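Local coordinates for protein N-acyl homoserine lactonase (Bacillus thuringiensis, PDB 2BR6) that hydrolyses the lactone ring of N-acyl homoserine lactones, quenching bacterial quorum sensing, and binds two zinc ions per subunit, at residues His175-Ile180 with Ile192-Thr197; Tyr196-Phe201 with Ile233-Asp238; Gly54-Ala59 with Leu107-Ala112. One frame throughout, in Å; residues are numbered along the deposited sequence.

Contact 1. Residues His175-Ile180 with Ile192-Thr197; sequences HQSLFI and IDASYT. With ZN (zinc ion), chain C; ZN (zinc ion), chain B; HSL (homoserine lactone), chain F.
H175 sets its ring edge against I192 and D193, and also touches A194, where strand 186-192 gives way to a turn. With CG anti to the backbone N (chi1 -177°), the imidazole extends from the residue just before strand 176-182 and reaches the type I turn running from I192 to S195. There NE2 accepts from D193 N at 2.9 Å; the N-H...N angle of 128° marks this as a weak, bent bond. The other ring nitrogen, ND1, is held by T168 OG1, so both ends of the imidazole have a polar partner and its rotation is restrained. I192 contributes the largest apolar share on the turn side: its CB lies near the ring plane, 3.6 Å from H175 NE2, while its CG1 comes within 4.4 Å of L178 CD2. A194 closes the other flank with one methyl, its CB being 3.8 Å from H175 CE1 and 3.5 Å from S177 OG, and L222 of helix 212-229 touches the same methyl. The hydroxyl of S177 is itself hydrogen-bonded to T168 OG1 and T191 O. Beyond the ring, the D193 carboxylate is turned only 10° from the imidazole plane and leads to the dinuclear site of the metallo-beta-lactamase fold, where OD2 bridges both metals, 2.1 Å from the zinc ion that H237 also binds and 2.6 Å from the one that H108 also binds. H175 is thus placed as a second-shell residue, consistent with a weak restraint on the backbone of a metal ligand. Because NE2 accepts, the geometry is consistent with a neutral ring carrying its proton on ND1, toward T168.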
loop_
_atom_site.group_PDB
_atom_site.type_symbol
_atom_site.label_atom_id
_atom_site.label_comp_id
_atom_site.label_asym_id
_atom_site.label_seq_id
_atom_site.Cartn_x
_atom_site.Cartn_y
_atom_site.Cartn_z
ATOM N N HIS A 175 -6.271 -3.744 -7.215
ATOM C CA HIS A 175 -5.556 -3.671 -5.943
ATOM C C HIS A 175 -4.728 -4.940 -5.699
ATOM O O HIS A 175 -5.198 -6.044 -5.965
ATOM C CB HIS A 175 -6.558 -3.490 -4.793
ATOM C CG HIS A 175 -5.903 -3.329 -3.458
ATOM N ND1 HIS A 175 -5.484 -4.405 -2.707
ATOM C CD2 HIS A 175 -5.544 -2.220 -2.766
ATOM C CE1 HIS A 175 -4.914 -3.967 -1.599
ATOM N NE2 HIS A 175 -4.932 -2.645 -1.610
ATOM N N GLN A 176 -3.513 -4.777 -5.175
ATOM C CA GLN A 176 -2.692 -5.920 -4.772
ATOM C C GLN A 176 -2.095 -5.725 -3.368
ATOM O O GLN A 176 -1.735 -4.596 -2.975
ATOM C CB GLN A 176 -1.583 -6.188 -5.791
ATOM C CG GLN A 176 -0.611 -5.029 -5.993
ATOM C CD GLN A 176 0.355 -5.289 -7.151
ATOM O OE1 GLN A 176 0.450 -6.419 -7.652
ATOM N NE2 GLN A 176 1.109 -4.266 -7.529
ATOM N N SER A 177 -1.986 -6.836 -2.645
ATOM C CA SER A 177 -1.437 -6.895 -1.286
ATOM C C SER A 177 -0.056 -7.560 -1.325
ATOM O O SER A 177 0.347 -8.072 -2.363
ATOM C CB SER A 177 -2.372 -7.729 -0.396
ATOM O OG SER A 177 -3.693 -7.204 -0.363
ATOM N N LEU A 178 0.666 -7.540 -0.204
ATOM C CA LEU A 178 2.047 -8.034 -0.158
ATOM C C LEU A 178 2.193 -9.198 0.822
ATOM O O LEU A 178 1.688 -9.114 1.937
ATOM C CB LEU A 178 2.986 -6.917 0.316
ATOM C CG LEU A 178 3.516 -5.811 -0.608
ATOM C CD1 LEU A 178 4.642 -6.344 -1.489
ATOM C CD2 LEU A 178 2.431 -5.103 -1.420
ATOM N N PHE A 179 2.871 -10.265 0.398
ATOM C CA PHE A 179 3.286 -11.335 1.303
ATOM C C PHE A 179 4.809 -11.380 1.282
ATOM O O PHE A 179 5.411 -11.585 0.229
ATOM C CB PHE A 179 2.688 -12.683 0.870
ATOM C CG PHE A 179 2.994 -13.804 1.816
ATOM C CD1 PHE A 179 2.205 -14.019 2.942
ATOM C CD2 PHE A 179 4.088 -14.641 1.595
ATOM C CE1 PHE A 179 2.502 -15.063 3.836
ATOM C CE2 PHE A 179 4.394 -15.677 2.481
ATOM C CZ PHE A 179 3.595 -15.882 3.604
ATOM N N ILE A 180 5.410 -11.131 2.440
ATOM C CA ILE A 180 6.859 -10.963 2.569
ATOM C C ILE A 180 7.370 -11.930 3.620
ATOM O O ILE A 180 6.681 -12.190 4.600
ATOM C CB ILE A 180 7.169 -9.499 3.003
ATOM C CG1 ILE A 180 6.739 -8.503 1.911
ATOM C CG2 ILE A 180 8.652 -9.313 3.334
ATOM C CD1 ILE A 180 6.382 -7.107 2.451
ATOM N N ILE A 192 -2.614 -3.935 2.821
ATOM C CA ILE A 192 -2.880 -2.600 2.269
ATOM C C ILE A 192 -4.410 -2.387 2.300
ATOM O O ILE A 192 -5.030 -2.714 3.305
ATOM C CB ILE A 192 -2.272 -2.410 0.831
ATOM C CG1 ILE A 192 -0.860 -3.034 0.683
ATOM C CG2 ILE A 192 -2.264 -0.916 0.454
ATOM C CD1 ILE A 192 0.203 -2.415 1.605
ATOM N N ASP A 193 -5.026 -1.885 1.224
ATOM C CA ASP A 193 -6.461 -1.524 1.284
ATOM C C ASP A 193 -7.433 -2.671 0.988
ATOM O O ASP A 193 -8.639 -2.462 0.820
ATOM C CB ASP A 193 -6.774 -0.288 0.429
ATOM C CG ASP A 193 -6.221 1.009 1.031
ATOM O OD1 ASP A 193 -5.468 0.959 2.022
ATOM O OD2 ASP A 193 -6.517 2.134 0.579
ATOM N N ALA A 194 -6.911 -3.891 0.945
ATOM C CA ALA A 194 -7.777 -5.069 0.904
ATOM C C ALA A 194 -8.554 -5.223 2.238
ATOM O O ALA A 194 -9.568 -5.927 2.303
ATOM C CB ALA A 194 -6.973 -6.303 0.588
ATOM N N SER A 195 -8.075 -4.540 3.284
ATOM C CA SER A 195 -8.785 -4.415 4.559
ATOM C C SER A 195 -8.195 -3.206 5.284
ATOM O O SER A 195 -6.996 -3.181 5.575
ATOM C CB SER A 195 -8.644 -5.680 5.425
ATOM O OG SER A 195 -9.519 -6.699 4.964
ATOM N N TYR A 196 -9.019 -2.192 5.526
ATOM C CA TYR A 196 -8.544 -0.995 6.235
ATOM C C TYR A 196 -8.180 -1.372 7.663
ATOM O O TYR A 196 -7.137 -0.969 8.163
ATOM C CB TYR A 196 -9.618 0.096 6.279
ATOM C CG TYR A 196 -9.788 0.942 5.028
ATOM C CD1 TYR A 196 -9.162 0.618 3.820
ATOM C CD2 TYR A 196 -10.626 2.058 5.054
ATOM C CE1 TYR A 196 -9.344 1.412 2.666
ATOM C CE2 TYR A 196 -10.823 2.844 3.912
ATOM C CZ TYR A 196 -10.175 2.517 2.732
ATOM O OH TYR A 196 -10.400 3.319 1.642
ATOM N N THR A 197 -9.063 -2.132 8.317
ATOM C CA THR A 197 -8.940 -2.458 9.746
ATOM C C THR A 197 -9.010 -3.958 9.963
ATOM O O THR A 197 -9.517 -4.700 9.111
ATOM C CB THR A 197 -10.097 -1.837 10.545
ATOM O OG1 THR A 197 -11.307 -2.545 10.236
ATOM C CG2 THR A 197 -10.361 -0.400 10.102
HETATM ZN ZN ZN C . -7.456 2.917 -1.709
HETATM ZN ZN ZN B . -5.725 3.987 1.025
HETATM N N HSL F . -8.477 7.545 -0.237
HETATM C CA HSL F . -9.029 6.425 -0.005
HETATM C C HSL F . -8.460 5.283 0.676
HETATM O O HSL F . -7.802 5.267 1.718
HETATM C CB HSL F . -10.239 5.977 -0.882
HETATM C CG HSL F . -9.942 4.498 -1.073
HETATM O OD HSL F . -8.864 4.096 -0.096
HETATM O O HOH W 1 -6.479 4.534 -1.003
#

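Contact 2. Residues Tyr196-Phe201 with Ile233-Asp238; sequences YTKENF and IFFGHD. With ZN (zinc ion), chain B; HSL (homoserine lactone), chain F.
The backbones of Y196 and H237 are joined by H237 N donating to Y196 O at 2.9 Å (159° at the hydrogen), and T197 CA passes 4.7 Å from D238 CA, so the loop before helix 198-202 runs close along the loop that leaves strand 232-235. In this metallo-beta-lactamase fold both loops carry active-site residues. A second bond uses D238: its OD2 takes K198 N at 3.0 Å on the anti side, 31° out of the carboxylate plane, at the start of the helix whose N-cap is T197; D238 OD1 meanwhile caps Q241 N. Beneath the helix, F235 turns one face to K198, whose CA sits 3.6 Å from the ring centroid, nearly on the normal, a CH-pi contact. F201 CB lies 3.5 Å from F235 CE2, and the F201 ring goes on to I233 CD1. On the active-site side, Y196 and H237 form an edge-to-face pair with planes at 89°: the imidazole edge, through CD2, meets the phenol face toward its rim. H237 ND1 is hydrogen-bonded to P36 O, consistent with fixing the ring as its NE2 binds zinc at 2.2 Å. The separation of Y196 OH from OD of the homoserine lactone refines to 2.4 Å, doubtfully short for a hydrogen bond.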
loop_
_atom_site.group_PDB
_atom_site.type_symbol
_atom_site.label_atom_id
_atom_site.label_comp_id
_atom_site.label_asym_id
_atom_site.label_seq_id
_atom_site.Cartn_x
_atom_site.Cartn_y
_atom_site.Cartn_z
ATOM N N TYR A 196 -9.019 -2.192 5.526
ATOM C CA TYR A 196 -8.544 -0.995 6.235
ATOM C C TYR A 196 -8.180 -1.372 7.663
ATOM O O TYR A 196 -7.137 -0.969 8.163
ATOM C CB TYR A 196 -9.618 0.096 6.279
ATOM C CG TYR A 196 -9.788 0.942 5.028
ATOM C CD1 TYR A 196 -9.162 0.618 3.820
ATOM C CD2 TYR A 196 -10.626 2.058 5.054
ATOM C CE1 TYR A 196 -9.344 1.412 2.666
ATOM C CE2 TYR A 196 -10.823 2.844 3.912
ATOM C CZ TYR A 196 -10.175 2.517 2.732
ATOM O OH TYR A 196 -10.400 3.319 1.642
ATOM N N THR A 197 -9.063 -2.132 8.317
ATOM C CA THR A 197 -8.940 -2.458 9.746
ATOM C C THR A 197 -9.010 -3.958 9.963
ATOM O O THR A 197 -9.517 -4.700 9.111
ATOM C CB THR A 197 -10.097 -1.837 10.545
ATOM O OG1 THR A 197 -11.307 -2.545 10.236
ATOM C CG2 THR A 197 -10.361 -0.400 10.102
ATOM N N LYS A 198 -8.558 -4.399 11.132
ATOM C CA LYS A 198 -8.566 -5.820 11.430
ATOM C C LYS A 198 -9.956 -6.413 11.257
ATOM O O LYS A 198 -10.088 -7.528 10.771
ATOM C CB LYS A 198 -8.050 -6.122 12.837
ATOM C CG LYS A 198 -7.896 -7.615 13.061
ATOM C CD LYS A 198 -7.377 -7.975 14.431
ATOM C CE LYS A 198 -7.251 -9.494 14.518
ATOM N NZ LYS A 198 -6.811 -9.985 15.858
ATOM N N GLU A 199 -10.988 -5.676 11.666
ATOM C CA GLU A 199 -12.341 -6.216 11.603
ATOM C C GLU A 199 -12.866 -6.318 10.166
ATOM O O GLU A 199 -13.711 -7.167 9.888
ATOM C CB GLU A 199 -13.309 -5.466 12.527
ATOM C CG GLU A 199 -13.629 -4.052 12.082
ATOM C CD GLU A 199 -14.724 -3.394 12.913
ATOM O OE1 GLU A 199 -15.139 -2.280 12.537
ATOM O OE2 GLU A 199 -15.177 -3.984 13.932
ATOM N N ASN A 200 -12.360 -5.478 9.254
ATOM C CA ASN A 200 -12.719 -5.628 7.839
ATOM C C ASN A 200 -12.281 -6.999 7.368
ATOM O O ASN A 200 -12.928 -7.619 6.532
ATOM C CB ASN A 200 -12.057 -4.573 6.946
ATOM C CG ASN A 200 -12.549 -3.163 7.216
ATOM O OD1 ASN A 200 -13.724 -2.932 7.531
ATOM N ND2 ASN A 200 -11.647 -2.203 7.072
ATOM N N PHE A 201 -11.172 -7.467 7.927
ATOM C CA PHE A 201 -10.583 -8.716 7.497
ATOM C C PHE A 201 -11.187 -9.881 8.262
ATOM O O PHE A 201 -11.828 -10.740 7.686
ATOM C CB PHE A 201 -9.068 -8.669 7.705
ATOM C CG PHE A 201 -8.341 -9.835 7.117
ATOM C CD1 PHE A 201 -8.043 -9.863 5.755
ATOM C CD2 PHE A 201 -7.950 -10.905 7.920
ATOM C CE1 PHE A 201 -7.379 -10.935 5.199
ATOM C CE2 PHE A 201 -7.276 -11.981 7.377
ATOM C CZ PHE A 201 -6.984 -11.999 6.011
ATOM N N ILE A 233 -0.007 -9.930 10.432
ATOM C CA ILE A 233 -0.791 -9.178 9.457
ATOM C C ILE A 233 -0.848 -7.712 9.842
ATOM O O ILE A 233 -1.083 -7.376 11.005
ATOM C CB ILE A 233 -2.225 -9.739 9.324
ATOM C CG1 ILE A 233 -2.215 -11.247 9.027
ATOM C CG2 ILE A 233 -2.983 -8.981 8.240
ATOM C CD1 ILE A 233 -3.579 -11.913 9.228
ATOM N N PHE A 234 -0.632 -6.847 8.857
ATOM C CA PHE A 234 -0.728 -5.409 9.066
ATOM C C PHE A 234 -1.737 -4.841 8.090
ATOM O O PHE A 234 -1.620 -5.048 6.880
ATOM C CB PHE A 234 0.636 -4.749 8.870
ATOM C CG PHE A 234 1.651 -5.173 9.890
ATOM C CD1 PHE A 234 1.829 -4.439 11.067
ATOM C CD2 PHE A 234 2.420 -6.314 9.690
ATOM C CE1 PHE A 234 2.772 -4.841 12.020
ATOM C CE2 PHE A 234 3.370 -6.726 10.646
ATOM C CZ PHE A 234 3.537 -5.990 11.809
ATOM N N PHE A 235 -2.731 -4.138 8.631
ATOM C CA PHE A 235 -3.840 -3.613 7.838
ATOM C C PHE A 235 -3.571 -2.229 7.238
ATOM O O PHE A 235 -2.609 -1.559 7.607
ATOM C CB PHE A 235 -5.152 -3.719 8.646
ATOM C CG PHE A 235 -5.360 -5.099 9.219
ATOM C CD1 PHE A 235 -4.922 -5.407 10.500
ATOM C CD2 PHE A 235 -5.920 -6.103 8.442
ATOM C CE1 PHE A 235 -5.067 -6.696 11.014
ATOM C CE2 PHE A 235 -6.061 -7.397 8.936
ATOM C CZ PHE A 235 -5.641 -7.690 10.236
ATOM N N GLY A 236 -4.424 -1.796 6.317
ATOM C CA GLY A 236 -4.104 -0.628 5.499
ATOM C C GLY A 236 -4.156 0.718 6.192
ATOM O O GLY A 236 -3.275 1.565 6.000
ATOM N N HIS A 237 -5.213 0.920 6.974
ATOM C CA HIS A 237 -5.534 2.225 7.549
ATOM C C HIS A 237 -6.176 1.976 8.912
ATOM O O HIS A 237 -7.345 2.322 9.137
ATOM C CB HIS A 237 -6.513 2.989 6.635
ATOM C CG HIS A 237 -5.931 3.435 5.320
ATOM N ND1 HIS A 237 -4.854 4.293 5.220
ATOM C CD2 HIS A 237 -6.328 3.191 4.044
ATOM C CE1 HIS A 237 -4.599 4.540 3.946
ATOM N NE2 HIS A 237 -5.478 3.883 3.212
ATOM N N ASP A 238 -5.409 1.357 9.813
ATOM C CA ASP A 238 -5.936 0.888 11.104
ATOM C C ASP A 238 -5.372 1.718 12.255
ATOM O O ASP A 238 -4.211 1.538 12.638
ATOM C CB ASP A 238 -5.577 -0.582 11.319
ATOM C CG ASP A 238 -6.354 -1.221 12.457
ATOM O OD1 ASP A 238 -6.633 -0.541 13.483
ATOM O OD2 ASP A 238 -6.727 -2.413 12.410
HETATM ZN ZN ZN B . -5.725 3.987 1.025
HETATM N N HSL F . -8.477 7.545 -0.237
HETATM C CA HSL F . -9.029 6.425 -0.005
HETATM C C HSL F . -8.460 5.283 0.676
HETATM O O HSL F . -7.802 5.267 1.718
HETATM C CB HSL F . -10.239 5.977 -0.882
HETATM C CG HSL F . -9.942 4.498 -1.073
HETATM O OD HSL F . -8.864 4.096 -0.096
HETATM O O HOH W 1 -6.479 4.534 -1.003
#

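Contact 3. Residues Gly54-Ala59 with Leu107-Ala112; sequences GMPESA and LHFDHA. With ZN (zinc ion), chain B; ZN (zinc ion), chain C; HSL (homoserine lactone), chain F.
F109 meets both M55 and P56 along one side of its ring, and tracing it outward separates the protein contacts from the ligand contact. At CB the side chain takes the position between the backbone N and the carbonyl carbon (chi1 81°), and CG carries the ring back beside its own short helix, so that D110 CB lies over the centre of one face. CD1 is the first atom to cross: it touches P56 CD at 3.8 Å, with the proline carbon in the ring plane, an edge contact. Next along, CE1 packs against M55, 4.0 Å from CG and also 4.0 Å from SD. The sulfur stands 5.3 Å from the ring centroid and 66° off its normal, an oblique Met-aromatic contact, with the two side chains running side by side. On the far branch CD2 and CE2 both approach the N atom of the homoserine lactone, CE2 to 3.3 Å, and CZ at the tip meets the same atom from farther off. P77 of strand 76-78 touches both F109 and M55.

F109 belongs to the HxHxDH zinc-binding motif of the metallo-beta-lactamase superfamily, here H106, H108, D110 and H111. H108 ND1 binds one zinc ion; D110 OD1 and H111 NE2 bind the other, while D110 OD2 accepts from the ligand N. H111 ND1 is held in turn by D52, just before the 54-59 segment.

Between the backbones, M55 CA-H points at F109 O almost linearly (175° at the hydrogen), and P56 CD closes on the same oxygen at 3.3 Å. The direct contacts are supplemented by one bridging water, which accepts from G54 N at 2.9 Å and donates to D110 O at 2.7 Å.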
loop_
_atom_site.group_PDB
_atom_site.type_symbol
_atom_site.label_atom_id
_atom_site.label_comp_id
_atom_site.label_asym_id
_atom_site.label_seq_id
_atom_site.Cartn_x
_atom_site.Cartn_y
_atom_site.Cartn_z
ATOM N N GLY A 54 3.002 7.560 -1.028
ATOM C CA GLY A 54 2.347 8.651 -0.321
ATOM C C GLY A 54 1.440 9.501 -1.188
ATOM O O GLY A 54 1.051 9.109 -2.291
ATOM N N MET A 55 1.112 10.676 -0.664
ATOM C CA MET A 55 0.115 11.556 -1.260
ATOM C C MET A 55 0.751 12.554 -2.244
ATOM O O MET A 55 1.964 12.756 -2.206
ATOM C CB MET A 55 -0.637 12.270 -0.130
ATOM C CG MET A 55 -1.621 11.357 0.568
ATOM S SD MET A 55 -2.440 12.133 1.963
ATOM C CE MET A 55 -1.078 12.151 3.138
ATOM N N PRO A 56 -0.058 13.149 -3.136
ATOM C CA PRO A 56 0.447 14.118 -4.114
ATOM C C PRO A 56 0.942 15.379 -3.424
ATOM O O PRO A 56 0.389 15.762 -2.396
ATOM C CB PRO A 56 -0.790 14.458 -4.959
ATOM C CG PRO A 56 -1.788 13.407 -4.665
ATOM C CD PRO A 56 -1.506 12.914 -3.286
ATOM N N GLU A 57 1.961 16.029 -3.977
ATOM C CA GLU A 57 2.441 17.264 -3.357
ATOM C C GLU A 57 1.369 18.357 -3.343
ATOM O O GLU A 57 1.448 19.289 -2.538
ATOM C CB GLU A 57 3.748 17.751 -3.981
ATOM C CG GLU A 57 3.633 18.288 -5.389
ATOM C CD GLU A 57 4.915 18.097 -6.165
ATOM O OE1 GLU A 57 5.915 17.631 -5.569
ATOM O OE2 GLU A 57 4.925 18.394 -7.374
ATOM N N SER A 58 0.364 18.227 -4.212
ATOM C CA SER A 58 -0.771 19.160 -4.229
ATOM C C SER A 58 -1.639 19.065 -2.970
ATOM O O SER A 58 -2.468 19.946 -2.712
ATOM C CB SER A 58 -1.633 18.948 -5.475
ATOM O OG SER A 58 -2.211 17.651 -5.486
ATOM N N ALA A 59 -1.449 17.994 -2.198
ATOM C CA ALA A 59 -2.185 17.786 -0.952
ATOM C C ALA A 59 -1.516 18.457 0.248
ATOM O O ALA A 59 -2.133 18.576 1.313
ATOM C CB ALA A 59 -2.367 16.291 -0.687
ATOM N N LEU A 107 -3.514 2.651 -7.407
ATOM C CA LEU A 107 -3.150 3.999 -7.824
ATOM C C LEU A 107 -4.057 5.092 -7.233
ATOM O O LEU A 107 -4.149 6.195 -7.781
ATOM C CB LEU A 107 -3.028 4.083 -9.353
ATOM C CG LEU A 107 -1.942 3.201 -9.995
ATOM C CD1 LEU A 107 -2.014 3.299 -11.527
ATOM C CD2 LEU A 107 -0.528 3.529 -9.502
ATOM N N HIS A 108 -4.698 4.781 -6.101
ATOM C CA HIS A 108 -5.435 5.788 -5.320
ATOM C C HIS A 108 -4.448 6.846 -4.822
ATOM O O HIS A 108 -3.255 6.561 -4.638
ATOM C CB HIS A 108 -6.210 5.161 -4.162
ATOM C CG HIS A 108 -7.467 4.468 -4.591
ATOM N ND1 HIS A 108 -8.235 3.720 -3.728
ATOM C CD2 HIS A 108 -8.076 4.397 -5.796
ATOM C CE1 HIS A 108 -9.269 3.221 -4.381
ATOM N NE2 HIS A 108 -9.198 3.616 -5.640
ATOM N N PHE A 109 -4.946 8.064 -4.619
ATOM C CA PHE A 109 -4.069 9.221 -4.426
ATOM C C PHE A 109 -3.120 9.089 -3.220
ATOM O O PHE A 109 -2.033 9.671 -3.225
ATOM C CB PHE A 109 -4.898 10.508 -4.339
ATOM C CG PHE A 109 -5.489 10.752 -2.990
ATOM C CD1 PHE A 109 -4.835 11.567 -2.071
ATOM C CD2 PHE A 109 -6.687 10.148 -2.620
ATOM C CE1 PHE A 109 -5.368 11.784 -0.802
ATOM C CE2 PHE A 109 -7.230 10.357 -1.354
ATOM C CZ PHE A 109 -6.561 11.181 -0.444
ATOM N N ASP A 110 -3.541 8.343 -2.197
ATOM C CA ASP A 110 -2.755 8.171 -0.964
ATOM C C ASP A 110 -1.730 7.041 -1.068
ATOM O O ASP A 110 -1.012 6.754 -0.105
ATOM C CB ASP A 110 -3.654 7.969 0.275
ATOM C CG ASP A 110 -4.740 6.913 0.070
ATOM O OD1 ASP A 110 -5.010 6.137 1.024
ATOM O OD2 ASP A 110 -5.394 6.787 -0.989
ATOM N N HIS A 111 -1.671 6.406 -2.234
ATOM C CA HIS A 111 -0.748 5.299 -2.461
ATOM C C HIS A 111 0.213 5.526 -3.621
ATOM O O HIS A 111 1.283 4.903 -3.655
ATOM C CB HIS A 111 -1.509 3.976 -2.652
ATOM C CG HIS A 111 -2.352 3.615 -1.475
ATOM N ND1 HIS A 111 -1.948 2.711 -0.515
ATOM C CD2 HIS A 111 -3.548 4.095 -1.061
ATOM C CE1 HIS A 111 -2.876 2.626 0.424
ATOM N NE2 HIS A 111 -3.861 3.447 0.112
ATOM N N ALA A 112 -0.171 6.386 -4.565
ATOM C CA ALA A 112 0.651 6.605 -5.774
ATOM C C ALA A 112 0.946 8.068 -6.108
ATOM O O ALA A 112 1.465 8.384 -7.194
ATOM C CB ALA A 112 0.015 5.880 -6.978
HETATM ZN ZN ZN B . -5.725 3.987 1.025
HETATM ZN ZN ZN C . -7.456 2.917 -1.709
HETATM N N HSL F . -8.477 7.545 -0.237
HETATM C CA HSL F . -9.029 6.425 -0.005
HETATM C C HSL F . -8.460 5.283 0.676
HETATM O O HSL F . -7.802 5.267 1.718
HETATM C CB HSL F . -10.239 5.977 -0.882
HETATM C CG HSL F . -9.942 4.498 -1.073
HETATM O OD HSL F . -8.864 4.096 -0.096
HETATM O O HOH W 2 1.395 5.552 0.332
HETATM O O HOH W 1 -6.479 4.534 -1.003
#

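Overall arrangement
From the N terminus, contact 3 comes first: it closes the loop from G54 to A112, bringing the turn after strand 47-51 onto the helix at 109-112, both on the seven-stranded sheet side. Contact 1 follows in series, closing the short excursion through strands 176-182 and 186-192 of the five-stranded sheet. Contact 2 opens on Y196 and T197, where contact 1 ends, and spans helices 198-202 and 212-229 to reach strand 232-235; S195 O and G236 N, 3.0 Å apart, probably bond the two together. No loop encloses another. Although the centre of contact 3 lies about 17 and 20 Å from those of contacts 1 and 2, D193, H237, D110 and H111 converge on one zinc ion, joining the two sheet halves.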